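Local structure of tRNA dimethylallyltransferase (3EXA) at residues A[37-42]-A[64-69]; A[70-75]-A[102-107]; A[193-198]-A[302-307]. The protein probably transfers a dimethylallyl group from dimethylallyl diphosphate onto adenine 37 of tRNAs that read codons beginning with uridine. One frame throughout, in Å; residues are numbered along the deposited sequence.

Interaction 1. Residues A[37-42]-A[64-69]; sequences MQVYRG and DIKDPS
Asp64 N donates to Gln38 O at 3.1 Å. The carboxylate of Asp64 lies beside the backbone of Arg41, OD2 being 3.4 Å from Arg41 CA. The charge of OD2 is met elsewhere, by a salt bridge to Lys49, which also bonds Tyr40 O. The extended Arg41 side chain runs back over Asp64 and Ile65. Asp64 O sits 3.3 Å above the guanidinium plane of Arg41, toward its rim, and Ile65 CA lies over the same face. Next along, Ile65 N and Lys66 N both grip Val39 O. Ile65 N is 2.8 Å from Val39 O and meets one of its lone pairs, though the N-H...O angle is only 132°; Lys66 N meets the same oxygen from above the carbonyl plane. Ile65 CG1 packs on Val39 CB. Lys66 CB lies beside Val39 CG2, which also covers the centre of one face of the Tyr40 ring. Here the backbones of Tyr40 and Lys66 form a single beta bridge. It joins the loops that follow strands 29-33 and 60-61 of a P-loop NTPase-like fold. The first loop includes Met37 and Gln38, part of the 35-38 region that by similarity meets the substrate tRNA. Lys66 O takes Arg41 N at 3.3 Å and a CA-H...O contact from Tyr40. Asp67 O meets the edge of the Tyr40 ring, whose hydroxyl bonds Glu70 O. Pro68 CA lies 3.4 Å from Tyr40 CD1, and Pro68 CD touches Arg41 O.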
HETATM    1  N   MSE A  37      -7.766  15.936  22.049  1.00 27.82           N
HETATM    2  CA  MSE A  37      -8.252  15.327  23.284  1.00 25.47           C
HETATM    3  C   MSE A  37      -9.662  15.762  23.643  1.00 21.97           C
HETATM    4  O   MSE A  37     -10.366  15.049  24.353  1.00 23.71           O
HETATM    5  CB  MSE A  37      -7.302  15.629  24.445  1.00 30.18           C
HETATM    6  CG  MSE A  37      -6.039  14.791  24.416  1.00 45.06           C
HETATM    7 SE   MSE A  37      -6.412  12.865  24.422  1.00 62.62          SE
HETATM    8  CE  MSE A  37      -5.884  12.444  22.584  1.00 63.95           C
ATOM      9  N   GLN A  38     -10.066  16.926  23.145  1.00 13.63           N
ATOM     10  CA  GLN A  38     -11.393  17.466  23.405  1.00 22.33           C
ATOM     11  C   GLN A  38     -12.488  16.617  22.776  1.00 24.13           C
ATOM     12  O   GLN A  38     -13.663  16.803  23.088  1.00 25.22           O
ATOM     13  CB  GLN A  38     -11.522  18.879  22.836  1.00 34.37           C
ATOM     14  CG  GLN A  38     -10.528  19.885  23.365  1.00 44.35           C
ATOM     15  CD  GLN A  38     -10.789  20.240  24.802  1.00 38.86           C
ATOM     16  OE1 GLN A  38     -10.729  19.383  25.681  1.00 47.42           O
ATOM     17  NE2 GLN A  38     -11.086  21.507  25.053  1.00 31.49           N
ATOM     18  N   VAL A  39     -12.121  15.704  21.880  1.00 22.21           N
ATOM     19  CA  VAL A  39     -13.134  14.881  21.220  1.00 21.15           C
ATOM     20  C   VAL A  39     -13.709  13.802  22.119  1.00 20.48           C
ATOM     21  O   VAL A  39     -14.876  13.432  21.975  1.00 20.10           O
ATOM     22  CB  VAL A  39     -12.593  14.189  19.924  1.00 19.98           C
ATOM     23  CG1 VAL A  39     -11.845  15.206  19.052  1.00 11.27           C
ATOM     24  CG2 VAL A  39     -11.717  12.994  20.275  1.00 12.09           C
ATOM     25  N   TYR A  40     -12.901  13.314  23.056  1.00 19.85           N
ATOM     26  CA  TYR A  40     -13.325  12.239  23.956  1.00 22.26           C
ATOM     27  C   TYR A  40     -14.278  12.669  25.056  1.00 20.39           C
ATOM     28  O   TYR A  40     -13.924  13.456  25.927  1.00 26.58           O
ATOM     29  CB  TYR A  40     -12.093  11.573  24.579  1.00 16.68           C
ATOM     30  CG  TYR A  40     -11.185  10.921  23.560  1.00  9.54           C
ATOM     31  CD1 TYR A  40     -11.575   9.752  22.899  1.00 14.21           C
ATOM     32  CD2 TYR A  40      -9.961  11.482  23.234  1.00  3.96           C
ATOM     33  CE1 TYR A  40     -10.763   9.161  21.937  1.00  9.93           C
ATOM     34  CE2 TYR A  40      -9.142  10.904  22.273  1.00  9.14           C
ATOM     35  CZ  TYR A  40      -9.546   9.747  21.630  1.00 12.33           C
ATOM     36  OH  TYR A  40      -8.737   9.170  20.675  1.00 19.15           O
ATOM     37  N   ARG A  41     -15.491  12.138  25.023  1.00 22.82           N
ATOM     38  CA  ARG A  41     -16.466  12.480  26.042  1.00 33.79           C
ATOM     39  C   ARG A  41     -16.257  11.712  27.336  1.00 34.65           C
ATOM     40  O   ARG A  41     -15.832  10.556  27.327  1.00 39.36           O
ATOM     41  CB  ARG A  41     -17.886  12.263  25.519  1.00 39.43           C
ATOM     42  CG  ARG A  41     -17.985  11.232  24.444  1.00 38.13           C
ATOM     43  CD  ARG A  41     -19.295  11.387  23.734  1.00 39.01           C
ATOM     44  NE  ARG A  41     -19.252  10.710  22.448  1.00 53.13           N
ATOM     45  CZ  ARG A  41     -20.244  10.718  21.567  1.00 58.54           C
ATOM     46  NH1 ARG A  41     -21.368  11.370  21.832  1.00 56.91           N
ATOM     47  NH2 ARG A  41     -20.106  10.073  20.416  1.00 63.69           N
ATOM     48  N   GLY A  42     -16.559  12.381  28.448  1.00 37.67           N
ATOM     49  CA  GLY A  42     -16.399  11.787  29.763  1.00 38.57           C
ATOM     50  C   GLY A  42     -15.051  12.163  30.345  1.00 39.22           C
ATOM     51  O   GLY A  42     -14.758  11.861  31.502  1.00 41.76           O
ATOM     52  N   ASP A  64     -16.614  16.261  22.199  1.00 23.23           N
ATOM     53  CA  ASP A  64     -17.437  15.159  22.651  1.00 21.23           C
ATOM     54  C   ASP A  64     -18.066  14.387  21.499  1.00 17.07           C
ATOM     55  O   ASP A  64     -19.276  14.194  21.468  1.00 23.68           O
ATOM     56  CB  ASP A  64     -18.519  15.711  23.586  1.00 14.96           C
ATOM     57  CG  ASP A  64     -17.945  16.182  24.900  1.00 14.04           C
ATOM     58  OD1 ASP A  64     -18.582  16.986  25.605  1.00 22.29           O
ATOM     59  OD2 ASP A  64     -16.837  15.731  25.244  1.00 23.01           O
ATOM     60  N   ILE A  65     -17.241  13.925  20.565  1.00 17.13           N
ATOM     61  CA  ILE A  65     -17.734  13.178  19.408  1.00 23.17           C
ATOM     62  C   ILE A  65     -17.191  11.745  19.309  1.00 27.01           C
ATOM     63  O   ILE A  65     -17.584  10.987  18.420  1.00 26.09           O
ATOM     64  CB  ILE A  65     -17.356  13.889  18.104  1.00 21.51           C
ATOM     65  CG1 ILE A  65     -15.838  14.080  18.069  1.00 18.82           C
ATOM     66  CG2 ILE A  65     -18.079  15.223  18.002  1.00 23.48           C
ATOM     67  CD1 ILE A  65     -15.307  14.507  16.727  1.00 13.27           C
ATOM     68  N   LYS A  66     -16.281  11.379  20.207  1.00 25.32           N
ATOM     69  CA  LYS A  66     -15.682  10.045  20.195  1.00 27.97           C
ATOM     70  C   LYS A  66     -15.554   9.432  21.586  1.00 29.03           C
ATOM     71  O   LYS A  66     -15.100  10.088  22.521  1.00 37.18           O
ATOM     72  CB  LYS A  66     -14.294  10.106  19.551  1.00 25.16           C
ATOM     73  CG  LYS A  66     -14.296  10.209  18.041  1.00 19.29           C
ATOM     74  CD  LYS A  66     -14.454   8.843  17.420  1.00 23.22           C
ATOM     75  CE  LYS A  66     -14.367   8.915  15.917  1.00 27.90           C
ATOM     76  NZ  LYS A  66     -14.434   7.547  15.351  1.00 34.60           N
ATOM     77  N   ASP A  67     -15.954   8.172  21.718  1.00 26.66           N
ATOM     78  CA  ASP A  67     -15.861   7.458  22.990  1.00 23.96           C
ATOM     79  C   ASP A  67     -14.383   7.224  23.304  1.00 19.17           C
ATOM     80  O   ASP A  67     -13.612   6.885  22.417  1.00 18.12           O
ATOM     81  CB  ASP A  67     -16.595   6.119  22.886  1.00 25.56           C
ATOM     82  CG  ASP A  67     -16.372   5.236  24.096  1.00 27.87           C
ATOM     83  OD1 ASP A  67     -15.361   4.509  24.129  1.00 25.51           O
ATOM     84  OD2 ASP A  67     -17.205   5.281  25.022  1.00 30.53           O
ATOM     85  N   PRO A  68     -13.973   7.384  24.574  1.00 20.20           N
ATOM     86  CA  PRO A  68     -12.570   7.189  24.968  1.00 21.59           C
ATOM     87  C   PRO A  68     -11.893   5.895  24.534  1.00 22.76           C
ATOM     88  O   PRO A  68     -10.671   5.782  24.629  1.00 21.70           O
ATOM     89  CB  PRO A  68     -12.590   7.374  26.491  1.00 16.77           C
ATOM     90  CG  PRO A  68     -14.028   7.125  26.872  1.00 27.07           C
ATOM     91  CD  PRO A  68     -14.807   7.724  25.740  1.00 22.30           C
ATOM     92  N   SER A  69     -12.668   4.930  24.042  1.00 23.36           N
ATOM     93  CA  SER A  69     -12.083   3.671  23.578  1.00 20.95           C
ATOM     94  C   SER A  69     -11.720   3.751  22.095  1.00 22.65           C
ATOM     95  O   SER A  69     -10.940   2.939  21.597  1.00 22.92           O
ATOM     96  CB  SER A  69     -13.054   2.502  23.799  1.00 22.11           C
ATOM     97  OG  SER A  69     -14.158   2.573  22.914  1.00 26.44           O
TER

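Interaction 2. Residues A[70-75]-A[102-107]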
ATOM      1  N   GLU A  70     -12.285   4.736  21.398  1.00 21.42           N
ATOM      2  CA  GLU A  70     -12.038   4.921  19.968  1.00 23.88           C
ATOM      3  C   GLU A  70     -10.792   5.738  19.684  1.00 25.59           C
ATOM      4  O   GLU A  70     -10.303   6.473  20.543  1.00 31.08           O
ATOM      5  CB  GLU A  70     -13.223   5.622  19.305  1.00 23.28           C
ATOM      6  CG  GLU A  70     -14.578   5.058  19.680  1.00 30.93           C
ATOM      7  CD  GLU A  70     -15.716   5.746  18.946  1.00 40.45           C
ATOM      8  OE1 GLU A  70     -15.882   5.498  17.731  1.00 45.69           O
ATOM      9  OE2 GLU A  70     -16.442   6.543  19.581  1.00 33.76           O
ATOM     10  N   SER A  71     -10.284   5.617  18.464  1.00 30.93           N
ATOM     11  CA  SER A  71      -9.102   6.366  18.059  1.00 31.75           C
ATOM     12  C   SER A  71      -9.546   7.535  17.188  1.00 31.07           C
ATOM     13  O   SER A  71     -10.596   7.477  16.549  1.00 32.75           O
ATOM     14  CB  SER A  71      -8.159   5.481  17.256  1.00 35.61           C
ATOM     15  OG  SER A  71      -8.727   5.194  15.998  1.00 24.07           O
ATOM     16  N   PHE A  72      -8.733   8.587  17.159  1.00 28.32           N
ATOM     17  CA  PHE A  72      -9.034   9.783  16.379  1.00 26.76           C
ATOM     18  C   PHE A  72      -7.753  10.329  15.753  1.00 26.07           C
ATOM     19  O   PHE A  72      -7.084  11.193  16.326  1.00 20.06           O
ATOM     20  CB  PHE A  72      -9.666  10.853  17.280  1.00 29.22           C
ATOM     21  CG  PHE A  72     -10.343  11.958  16.520  1.00 32.18           C
ATOM     22  CD1 PHE A  72     -11.509  11.707  15.805  1.00 28.26           C
ATOM     23  CD2 PHE A  72      -9.794  13.235  16.481  1.00 23.73           C
ATOM     24  CE1 PHE A  72     -12.114  12.711  15.059  1.00 29.74           C
ATOM     25  CE2 PHE A  72     -10.394  14.240  15.739  1.00 25.56           C
ATOM     26  CZ  PHE A  72     -11.556  13.978  15.024  1.00 19.49           C
ATOM     27  N   SER A  73      -7.423   9.827  14.568  1.00 21.87           N
ATOM     28  CA  SER A  73      -6.216  10.244  13.870  1.00 23.14           C
ATOM     29  C   SER A  73      -6.339  11.615  13.222  1.00 25.76           C
ATOM     30  O   SER A  73      -7.425  12.195  13.132  1.00 27.88           O
ATOM     31  CB  SER A  73      -5.850   9.229  12.782  1.00 25.96           C
ATOM     32  OG  SER A  73      -6.753   9.315  11.688  1.00 27.38           O
ATOM     33  N   VAL A  74      -5.206  12.123  12.755  1.00 27.08           N
ATOM     34  CA  VAL A  74      -5.175  13.408  12.093  1.00 30.19           C
ATOM     35  C   VAL A  74      -6.115  13.357  10.891  1.00 26.50           C
ATOM     36  O   VAL A  74      -6.864  14.297  10.633  1.00 29.59           O
ATOM     37  CB  VAL A  74      -3.758  13.735  11.620  1.00 21.89           C
ATOM     38  CG1 VAL A  74      -3.347  12.770  10.537  1.00 28.49           C
ATOM     39  CG2 VAL A  74      -3.699  15.153  11.125  1.00 29.35           C
ATOM     40  N   ALA A  75      -6.081  12.244  10.167  1.00 28.82           N
ATOM     41  CA  ALA A  75      -6.929  12.075   8.997  1.00 28.74           C
ATOM     42  C   ALA A  75      -8.400  12.178   9.392  1.00 30.47           C
ATOM     43  O   ALA A  75      -9.187  12.794   8.676  1.00 30.46           O
ATOM     44  CB  ALA A  75      -6.654  10.732   8.334  1.00 16.79           C
ATOM     45  N   GLY A 102       0.203  20.968  16.387  1.00 38.18           N
ATOM     46  CA  GLY A 102       0.576  21.321  15.032  1.00 41.28           C
ATOM     47  C   GLY A 102       0.152  20.318  13.983  1.00 42.43           C
ATOM     48  O   GLY A 102      -0.196  20.687  12.862  1.00 46.37           O
ATOM     49  N   LEU A 103       0.177  19.043  14.347  1.00 40.44           N
ATOM     50  CA  LEU A 103      -0.203  17.983  13.427  1.00 38.46           C
ATOM     51  C   LEU A 103      -1.609  18.130  12.867  1.00 36.20           C
ATOM     52  O   LEU A 103      -1.823  17.964  11.666  1.00 41.10           O
ATOM     53  CB  LEU A 103      -0.090  16.630  14.116  1.00 40.71           C
ATOM     54  CG  LEU A 103       1.098  15.769  13.724  1.00 41.88           C
ATOM     55  CD1 LEU A 103       1.053  14.488  14.541  1.00 44.26           C
ATOM     56  CD2 LEU A 103       1.049  15.464  12.234  1.00 34.08           C
ATOM     57  N   TYR A 104      -2.565  18.434  13.738  1.00 32.10           N
ATOM     58  CA  TYR A 104      -3.955  18.575  13.318  1.00 28.53           C
ATOM     59  C   TYR A 104      -4.232  19.890  12.596  1.00 30.57           C
ATOM     60  O   TYR A 104      -5.020  19.927  11.646  1.00 29.08           O
ATOM     61  CB  TYR A 104      -4.891  18.428  14.530  1.00 33.20           C
ATOM     62  CG  TYR A 104      -4.996  17.011  15.075  1.00 32.80           C
ATOM     63  CD1 TYR A 104      -3.852  16.283  15.424  1.00 46.69           C
ATOM     64  CD2 TYR A 104      -6.240  16.398  15.243  1.00 38.18           C
ATOM     65  CE1 TYR A 104      -3.942  14.974  15.927  1.00 41.20           C
ATOM     66  CE2 TYR A 104      -6.346  15.090  15.746  1.00 40.25           C
ATOM     67  CZ  TYR A 104      -5.192  14.386  16.084  1.00 43.80           C
ATOM     68  OH  TYR A 104      -5.274  13.089  16.562  1.00 42.95           O
ATOM     69  N   VAL A 105      -3.580  20.964  13.034  1.00 25.93           N
ATOM     70  CA  VAL A 105      -3.771  22.263  12.405  1.00 26.89           C
ATOM     71  C   VAL A 105      -3.106  22.319  11.036  1.00 25.50           C
ATOM     72  O   VAL A 105      -3.709  22.802  10.080  1.00 34.05           O
ATOM     73  CB  VAL A 105      -3.227  23.432  13.286  1.00 26.54           C
ATOM     74  CG1 VAL A 105      -3.918  23.432  14.637  1.00 20.91           C
ATOM     75  CG2 VAL A 105      -1.726  23.312  13.458  1.00 36.38           C
ATOM     76  N   ASN A 106      -1.875  21.821  10.922  1.00 26.58           N
ATOM     77  CA  ASN A 106      -1.192  21.846   9.627  1.00 26.39           C
ATOM     78  C   ASN A 106      -1.881  20.989   8.592  1.00 24.15           C
ATOM     79  O   ASN A 106      -1.883  21.327   7.415  1.00 25.29           O
ATOM     80  CB  ASN A 106       0.252  21.385   9.751  1.00 24.58           C
ATOM     81  CG  ASN A 106       1.118  22.410  10.412  1.00 39.64           C
ATOM     82  OD1 ASN A 106       0.678  23.528  10.678  1.00 48.03           O
ATOM     83  ND2 ASN A 106       2.362  22.050  10.677  1.00 49.44           N
ATOM     84  N   ALA A 107      -2.467  19.883   9.028  1.00 24.65           N
ATOM     85  CA  ALA A 107      -3.144  19.003   8.099  1.00 27.50           C
ATOM     86  C   ALA A 107      -4.373  19.673   7.493  1.00 26.05           C
ATOM     87  O   ALA A 107      -4.730  19.402   6.352  1.00 25.68           O
ATOM     88  CB  ALA A 107      -3.535  17.716   8.799  1.00 30.84           C
TER
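Tyr104 OH donates to Phe72 O at 2.6 Å, within the carbonyl plane and at a C=O...donor angle of 157°. The tyrosine reaches from helix 102-110 to the chain just ahead of helix 74-90. Its CG lies anti to its own carbonyl carbon (chi1 -72°), which turns the side chain toward the 70-75 segment. Val74 CA lies over one face of the ring, 4.2 Å from the centroid, in a CH-pi contact. Phe72 meets the ring rim instead: its CD2 lies in the plane of the Tyr104 ring, 4.0 Å from CE2, and the two side chains cross obliquely. A phenylalanine at Tyr104 would probably leave Phe72 O without this donor and the ring freer to shift beneath Val74. Further along the helix, Val74 CG2 presses on Ala107 CB at 3.5 Å, a tight carbon pair. The same methyl touches Leu103 O at 3.4 Å. The second subunit packs nearby, with its Glu128 on Val74 and its Val131 on Leu103. Ser73 holds the N-cap position of helix 74-90. The contact packs the N-terminal ends of helices 74-90 and 102-110, which lie before and after strand 94-98 in a P-loop NTPase-like fold, beside Thr101, which by similarity interacts with the substrate tRNA.

Interaction 3. Residues A[193-198]-A[302-307]; sequences VMIGLT and HNFIAG
This is an apolar strand-on-helix contact, buried between the central parallel sheet and the C-terminal helix. Strand 191-198 lies between strands 4-9 and 284-288 in that sheet, and helix 294-317 runs across one side of it. The axes of the short segments 193-198 and 302-307 come within 9.3 Å. They run nearly antiparallel, at 160°. Four side chains carry the contact: Val193 and Ile195 from the strand, and Phe304 and Ile305 from the helix. Both strand residues point toward the helix, as expected for positions two apart on a strand. Ile195 and Ile305 cross at about a right angle. Their terminal methyls meet, CD1 of Ile195 standing 3.7 Å from CD1 of Ile305. Ile195 CG2 also rests on the Ile305 side chain, 3.9 Å from its CG1. Val193 and Phe304 lie alongside each other and point in opposite senses. Val193 CG1, anti to its backbone N (chi1 175°), is the methyl that touches the ring, at 4.0 Å from Phe304 CE1. Its contact with Ile305 CG1 is looser, at 4.2 Å. Ile195 CG2 approaches Phe304 CE1 as well, at 4.3 Å. Around this patch, Ile305 also packs on Leu23 of helix 16-25 and on Leu27. Phe304 leans on Thr285 of strand 284-288. Between 193-198 and 302-307 only carbon atoms come together, which implies that the helix is held on the sheet here by burial of branched and aromatic side chains, with no directional polar bond between the two.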
ATOM      1  N   VAL A 193      -5.334  33.480   8.220  1.00 21.52           N
ATOM      2  CA  VAL A 193      -4.722  34.427   9.131  1.00 18.37           C
ATOM      3  C   VAL A 193      -4.465  33.582  10.383  1.00 20.97           C
ATOM      4  O   VAL A 193      -5.393  33.063  11.017  1.00 25.36           O
ATOM      5  CB  VAL A 193      -5.660  35.607   9.469  1.00 21.31           C
ATOM      6  CG1 VAL A 193      -5.018  36.499  10.522  1.00 20.35           C
ATOM      7  CG2 VAL A 193      -5.938  36.424   8.212  1.00 19.46           C
HETATM    8  N   MSE A 194      -3.191  33.415  10.705  1.00 20.08           N
HETATM    9  CA  MSE A 194      -2.787  32.620  11.844  1.00 18.81           C
HETATM   10  C   MSE A 194      -2.132  33.507  12.896  1.00 16.61           C
HETATM   11  O   MSE A 194      -1.165  34.206  12.605  1.00 20.57           O
HETATM   12  CB  MSE A 194      -1.803  31.555  11.376  1.00 11.96           C
HETATM   13  CG  MSE A 194      -1.818  30.293  12.199  1.00 36.83           C
HETATM   14 SE   MSE A 194      -0.845  28.852  11.346  1.00 54.64          SE
HETATM   15  CE  MSE A 194       0.023  28.140  12.916  1.00 55.76           C
ATOM     16  N   ILE A 195      -2.662  33.489  14.112  1.00 16.88           N
ATOM     17  CA  ILE A 195      -2.096  34.292  15.192  1.00 17.52           C
ATOM     18  C   ILE A 195      -1.633  33.361  16.299  1.00 16.25           C
ATOM     19  O   ILE A 195      -2.210  32.296  16.498  1.00 19.45           O
ATOM     20  CB  ILE A 195      -3.136  35.265  15.796  1.00 21.56           C
ATOM     21  CG1 ILE A 195      -4.332  34.472  16.314  1.00 23.79           C
ATOM     22  CG2 ILE A 195      -3.583  36.295  14.750  1.00 21.92           C
ATOM     23  CD1 ILE A 195      -5.336  35.296  17.059  1.00 28.70           C
ATOM     24  N   GLY A 196      -0.592  33.754  17.021  1.00 22.78           N
ATOM     25  CA  GLY A 196      -0.108  32.915  18.101  1.00 19.23           C
ATOM     26  C   GLY A 196      -0.079  33.683  19.406  1.00 19.23           C
ATOM     27  O   GLY A 196       0.282  34.859  19.428  1.00 21.94           O
ATOM     28  N   LEU A 197      -0.482  33.021  20.488  1.00 20.83           N
ATOM     29  CA  LEU A 197      -0.492  33.616  21.820  1.00 14.88           C
ATOM     30  C   LEU A 197       0.661  33.022  22.632  1.00 20.08           C
ATOM     31  O   LEU A 197       0.777  31.801  22.749  1.00 19.85           O
ATOM     32  CB  LEU A 197      -1.828  33.334  22.512  1.00 15.55           C
ATOM     33  CG  LEU A 197      -3.062  33.729  21.682  1.00 16.36           C
ATOM     34  CD1 LEU A 197      -4.321  33.570  22.525  1.00  6.92           C
ATOM     35  CD2 LEU A 197      -2.921  35.165  21.198  1.00  4.71           C
ATOM     36  N   THR A 198       1.518  33.894  23.165  1.00 25.06           N
ATOM     37  CA  THR A 198       2.677  33.489  23.953  1.00 21.19           C
ATOM     38  C   THR A 198       2.593  34.165  25.284  1.00 22.24           C
ATOM     39  O   THR A 198       1.653  34.908  25.566  1.00 21.66           O
ATOM     40  CB  THR A 198       4.016  33.986  23.386  1.00 25.81           C
ATOM     41  OG1 THR A 198       3.890  34.238  21.988  1.00 39.46           O
ATOM     42  CG2 THR A 198       5.112  32.962  23.640  1.00 28.68           C
ATOM     43  N   HIS A 302      -8.047  41.965  17.114  1.00 11.81           N
ATOM     44  CA  HIS A 302      -9.190  41.999  16.214  1.00 13.14           C
ATOM     45  C   HIS A 302      -8.909  42.908  15.032  1.00 20.91           C
ATOM     46  O   HIS A 302      -9.255  42.595  13.889  1.00 20.41           O
ATOM     47  CB  HIS A 302     -10.433  42.503  16.930  1.00 13.66           C
ATOM     48  CG  HIS A 302     -11.537  42.902  15.996  1.00 18.61           C
ATOM     49  ND1 HIS A 302     -11.580  44.132  15.378  1.00 19.40           N
ATOM     50  CD2 HIS A 302     -12.618  42.215  15.551  1.00 21.71           C
ATOM     51  CE1 HIS A 302     -12.646  44.190  14.591  1.00 11.54           C
ATOM     52  NE2 HIS A 302     -13.288  43.044  14.678  1.00 22.44           N
ATOM     53  N   ASN A 303      -8.301  44.047  15.313  1.00 12.49           N
ATOM     54  CA  ASN A 303      -7.977  44.966  14.252  1.00 20.78           C
ATOM     55  C   ASN A 303      -7.054  44.275  13.258  1.00 23.72           C
ATOM     56  O   ASN A 303      -7.319  44.292  12.058  1.00 30.62           O
ATOM     57  CB  ASN A 303      -7.312  46.221  14.816  1.00 10.99           C
ATOM     58  CG  ASN A 303      -6.921  47.190  13.734  1.00 19.85           C
ATOM     59  OD1 ASN A 303      -5.753  47.278  13.353  1.00 13.18           O
ATOM     60  ND2 ASN A 303      -7.903  47.914  13.206  1.00 14.81           N
ATOM     61  N   PHE A 304      -5.991  43.643  13.753  1.00 22.33           N
ATOM     62  CA  PHE A 304      -5.053  42.957  12.867  1.00 20.89           C
ATOM     63  C   PHE A 304      -5.687  41.843  12.035  1.00 17.90           C
ATOM     64  O   PHE A 304      -5.451  41.742  10.830  1.00 17.32           O
ATOM     65  CB  PHE A 304      -3.881  42.373  13.649  1.00 12.36           C
ATOM     66  CG  PHE A 304      -3.000  41.503  12.814  1.00 14.80           C
ATOM     67  CD1 PHE A 304      -3.253  40.135  12.698  1.00 10.33           C
ATOM     68  CD2 PHE A 304      -1.940  42.053  12.104  1.00 14.17           C
ATOM     69  CE1 PHE A 304      -2.464  39.312  11.872  1.00  5.27           C
ATOM     70  CE2 PHE A 304      -1.141  41.251  11.273  1.00 18.66           C
ATOM     71  CZ  PHE A 304      -1.408  39.867  11.162  1.00 13.10           C
ATOM     72  N   ILE A 305      -6.479  41.003  12.693  1.00 15.99           N
ATOM     73  CA  ILE A 305      -7.159  39.902  12.032  1.00 20.42           C
ATOM     74  C   ILE A 305      -8.150  40.419  10.999  1.00 18.82           C
ATOM     75  O   ILE A 305      -8.074  40.064   9.821  1.00 21.61           O
ATOM     76  CB  ILE A 305      -7.898  39.024  13.062  1.00 17.81           C
ATOM     77  CG1 ILE A 305      -6.882  38.235  13.885  1.00 17.31           C
ATOM     78  CG2 ILE A 305      -8.863  38.094  12.364  1.00 14.66           C
ATOM     79  CD1 ILE A 305      -7.508  37.355  14.955  1.00 24.62           C
ATOM     80  N   ALA A 306      -9.076  41.262  11.441  1.00 18.57           N
ATOM     81  CA  ALA A 306     -10.078  41.836  10.551  1.00 20.86           C
ATOM     82  C   ALA A 306      -9.422  42.508   9.346  1.00 23.21           C
ATOM     83  O   ALA A 306      -9.884  42.350   8.217  1.00 19.17           O
ATOM     84  CB  ALA A 306     -10.947  42.850  11.309  1.00 18.03           C
ATOM     85  N   GLY A 307      -8.340  43.249   9.587  1.00 28.40           N
ATOM     86  CA  GLY A 307      -7.647  43.920   8.500  1.00 15.22           C
ATOM     87  C   GLY A 307      -7.012  42.967   7.503  1.00 19.91           C
ATOM     88  O   GLY A 307      -7.287  43.052   6.306  1.00 21.12           O
TER

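From the N terminus, the chain passes the P-loop before interaction 1 closes a loop of 21 residues that includes helix 52-55 and strand 60-61. Interaction 2 opens directly after it, at residue 70, and closes 26 residues spanning most of helix 74-90 and strand 94-98. Interaction 3 comes last and spans 103 mostly helical residues, bringing the C-terminal helix back to the sheet. The three are in series: none nests in or crosses another. Interactions 1 and 2 touch, through Val39 CG1 with Phe72 CE2, so the loops and helix starts form one continuous region. Interaction 3 touches neither: its centre is about 23 Å from that of interaction 2, though their nearest atoms are about 5 Å apart.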